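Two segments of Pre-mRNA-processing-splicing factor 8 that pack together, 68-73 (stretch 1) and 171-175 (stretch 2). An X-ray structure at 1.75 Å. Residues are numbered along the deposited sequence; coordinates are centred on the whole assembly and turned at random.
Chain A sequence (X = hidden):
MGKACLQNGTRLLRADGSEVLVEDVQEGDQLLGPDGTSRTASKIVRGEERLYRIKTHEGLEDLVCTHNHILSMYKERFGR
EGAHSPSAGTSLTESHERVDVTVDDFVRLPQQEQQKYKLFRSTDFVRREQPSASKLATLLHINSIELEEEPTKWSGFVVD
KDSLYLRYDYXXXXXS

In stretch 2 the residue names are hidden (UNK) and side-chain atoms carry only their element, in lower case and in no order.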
# COMPACT_ATOMS: atom_id res chain seq x y z
N ASN A 68 2.62 -7.00 8.87
CA ASN A 68 2.80 -5.77 9.62
C ASN A 68 2.76 -4.53 8.73
O ASN A 68 2.97 -3.42 9.23
CB ASN A 68 4.12 -5.80 10.41
CG ASN A 68 5.33 -6.04 9.53
OD1 ASN A 68 5.23 -6.69 8.50
ND2 ASN A 68 6.48 -5.54 9.95
N HIS A 69 2.50 -4.70 7.44
CA HIS A 69 2.41 -3.55 6.56
C HIS A 69 1.24 -2.67 6.97
O HIS A 69 0.20 -3.15 7.42
CB HIS A 69 2.24 -4.02 5.12
CG HIS A 69 2.25 -2.90 4.13
ND1 HIS A 69 3.38 -2.19 3.82
CD2 HIS A 69 1.25 -2.37 3.40
CE1 HIS A 69 3.08 -1.27 2.93
NE2 HIS A 69 1.80 -1.36 2.65
N ILE A 70 1.42 -1.36 6.85
CA ILE A 70 0.41 -0.39 7.26
C ILE A 70 -0.40 0.01 6.03
O ILE A 70 0.16 0.45 5.03
CB ILE A 70 1.05 0.85 7.91
CG1 ILE A 70 1.82 0.45 9.17
CG2 ILE A 70 -0.01 1.89 8.22
CD1 ILE A 70 2.73 1.55 9.68
N LEU A 71 -1.72 -0.15 6.11
CA LEU A 71 -2.63 0.33 5.08
C LEU A 71 -3.10 1.74 5.42
O LEU A 71 -3.53 2.00 6.55
CB LEU A 71 -3.84 -0.60 4.97
CG LEU A 71 -3.54 -2.09 4.83
CD1 LEU A 71 -4.82 -2.91 4.94
CD2 LEU A 71 -2.83 -2.36 3.50
N SER A 72 -3.00 2.64 4.45
CA SER A 72 -3.57 3.97 4.58
C SER A 72 -4.97 3.94 3.98
O SER A 72 -5.13 3.64 2.80
CB SER A 72 -2.70 5.01 3.88
OG SER A 72 -1.51 5.25 4.61
N MET A 73 -5.97 4.24 4.79
CA MET A 73 -7.36 4.02 4.44
C MET A 73 -8.17 5.26 4.77
O MET A 73 -7.71 6.19 5.43
CB MET A 73 -7.92 2.80 5.18
CG MET A 73 -6.92 1.68 5.38
SD MET A 73 -7.69 0.09 5.73
CE MET A 73 -8.45 -0.27 4.16
N UNK A 171 -2.81 4.13 -6.48
CA UNK A 171 -3.16 3.66 -5.14
C UNK A 171 -2.17 4.23 -4.14
O UNK A 171 -0.95 4.21 -4.37
c UNK A 171 -3.14 2.13 -5.09
c UNK A 171 -3.16 -0.02 -3.82
c UNK A 171 -4.87 1.74 -3.34
c UNK A 171 -3.44 1.47 -3.75
N UNK A 172 -2.68 4.77 -3.03
CA UNK A 172 -1.84 5.41 -2.02
C UNK A 172 -1.38 4.35 -1.03
O UNK A 172 -2.19 3.66 -0.41
c UNK A 172 -1.74 7.10 -0.17
c UNK A 172 -2.94 7.66 -2.32
c UNK A 172 -2.59 6.55 -1.32
N UNK A 173 -0.06 4.25 -0.86
CA UNK A 173 0.59 3.27 -0.02
C UNK A 173 1.35 3.97 1.10
O UNK A 173 1.80 5.11 0.94
c UNK A 173 2.03 1.04 -2.89
c UNK A 173 0.95 1.57 -1.96
c UNK A 173 1.57 2.42 -0.85
c UNK A 173 0.09 0.45 -1.35
N UNK A 174 1.50 3.27 2.22
CA UNK A 174 2.22 3.74 3.40
C UNK A 174 3.48 2.91 3.61
O UNK A 174 3.54 1.74 3.22
c UNK A 174 1.32 3.63 4.64
c UNK A 174 1.48 5.42 6.51
c UNK A 174 1.87 4.30 5.86
c UNK A 174 3.19 4.58 7.60
n UNK A 174 2.94 3.79 6.57
n UNK A 174 2.32 5.58 7.59
N UNK A 175 4.50 3.53 4.22
CA UNK A 175 5.69 2.81 4.72
C UNK A 175 5.38 1.40 5.20
O UNK A 175 4.72 1.22 6.22
c UNK A 175 6.33 3.57 5.89
o UNK A 175 6.83 5.33 4.38
c UNK A 175 7.08 4.79 5.46
n UNK A 175 8.02 5.23 6.28
O HOH W 1 0.02 0.76 2.32
O HOH W 2 -2.40 1.77 1.69
O HOH W 3 -4.90 3.20 -0.03

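Position 171 carries four side-chain carbons and no heteroatom, forked at the second carbon from the backbone, with two methyls on a branched gamma carbon. They touch nothing on stretch 1. This is leucine. The closest approach of its side chain, Leu171 CD1 to Ser72 O, is 6.4 Å. With chi1 t and chi2 p, this wholly apolar group is buried elsewhere in the structure, a setting that suits a side chain with no polar atom to satisfy.

Position 172 has three side-chain carbons, one bearing the other two, so the branch lies at the beta carbon. The CA-to-CB bond points sideways, and the nearest approach to stretch 1 is by the backbone, the O of 172 lying 4.4 Å from Ser72 O. The residue is valine. Branching so close to the backbone favours extended conformations, and Val172 duly lies in a strand, with chi1 t. Two carbonyl oxygens, both acceptors, cannot bond to each other, and here water bridges them. Water 3 lies 2.9 Å from Ser72 O and 2.8 Å from Val172 O, while water 2 accepts from Ser72 N at 3.0 Å and lies 2.8 Å from Val172 O.

Position 173 again shows four carbons forked at the second. Alternation along the strand turns its CA-to-CB bond away from stretch 1, and the side chain makes no contact there; it is leucine. The nearest side-chain atom, Leu173 CD2, is 4.7 Å from His69 NE2. Its m,t rotamer is a common one for leucine, and the hydrocarbon is buried.

Position 174 has one carbon leading to a five-membered ring of three carbons and two nitrogens, and points toward stretch 1. Ile70 CG2 sits over one ring face, 4.0 Å from the ring centroid and 16° off the normal; Ser72 OG lies at the ring edge, 3.3 Å from the CB of 174. This is histidine, and the CH-pi contact uses its flat aromatic surface. His174 has the largest covered area of its stretch. The ring also has a polar task: His174 ND1 donates to the backbone O of 175 at 3.1 Å, nearly linearly at 169°.

Position 175 has two side-chain carbons, the second carrying one oxygen and one nitrogen. The CA-to-CB bond points away from stretch 1, and the backbone makes the contact instead, the O of 175 lying 4.0 Å from Ile70 CD1. This short amide is asparagine, which suits a partly exposed position where Asn175 ND2 finds a hydrogen bond elsewhere in the structure.

The two strands run roughly antiparallel, at 141°, yet no direct hydrogen bond joins the stretches. At 5.9 Å between Ser72 CA and His174 CA, water fills the gap. Water 1 accepts from His174 N at 2.9 Å, donates to Ile70 O at 2.7 Å and bonds to His69 NE2 at 2.8 Å, tying both backbones to an imidazole. That same ring brings His69 CE1 to 3.1 Å from His174 O. The contact is thus a water-mediated strand pairing, supplemented by the packing of Ile70 and Ser72 around His174.

Stretch 2 171-175: LVLHN
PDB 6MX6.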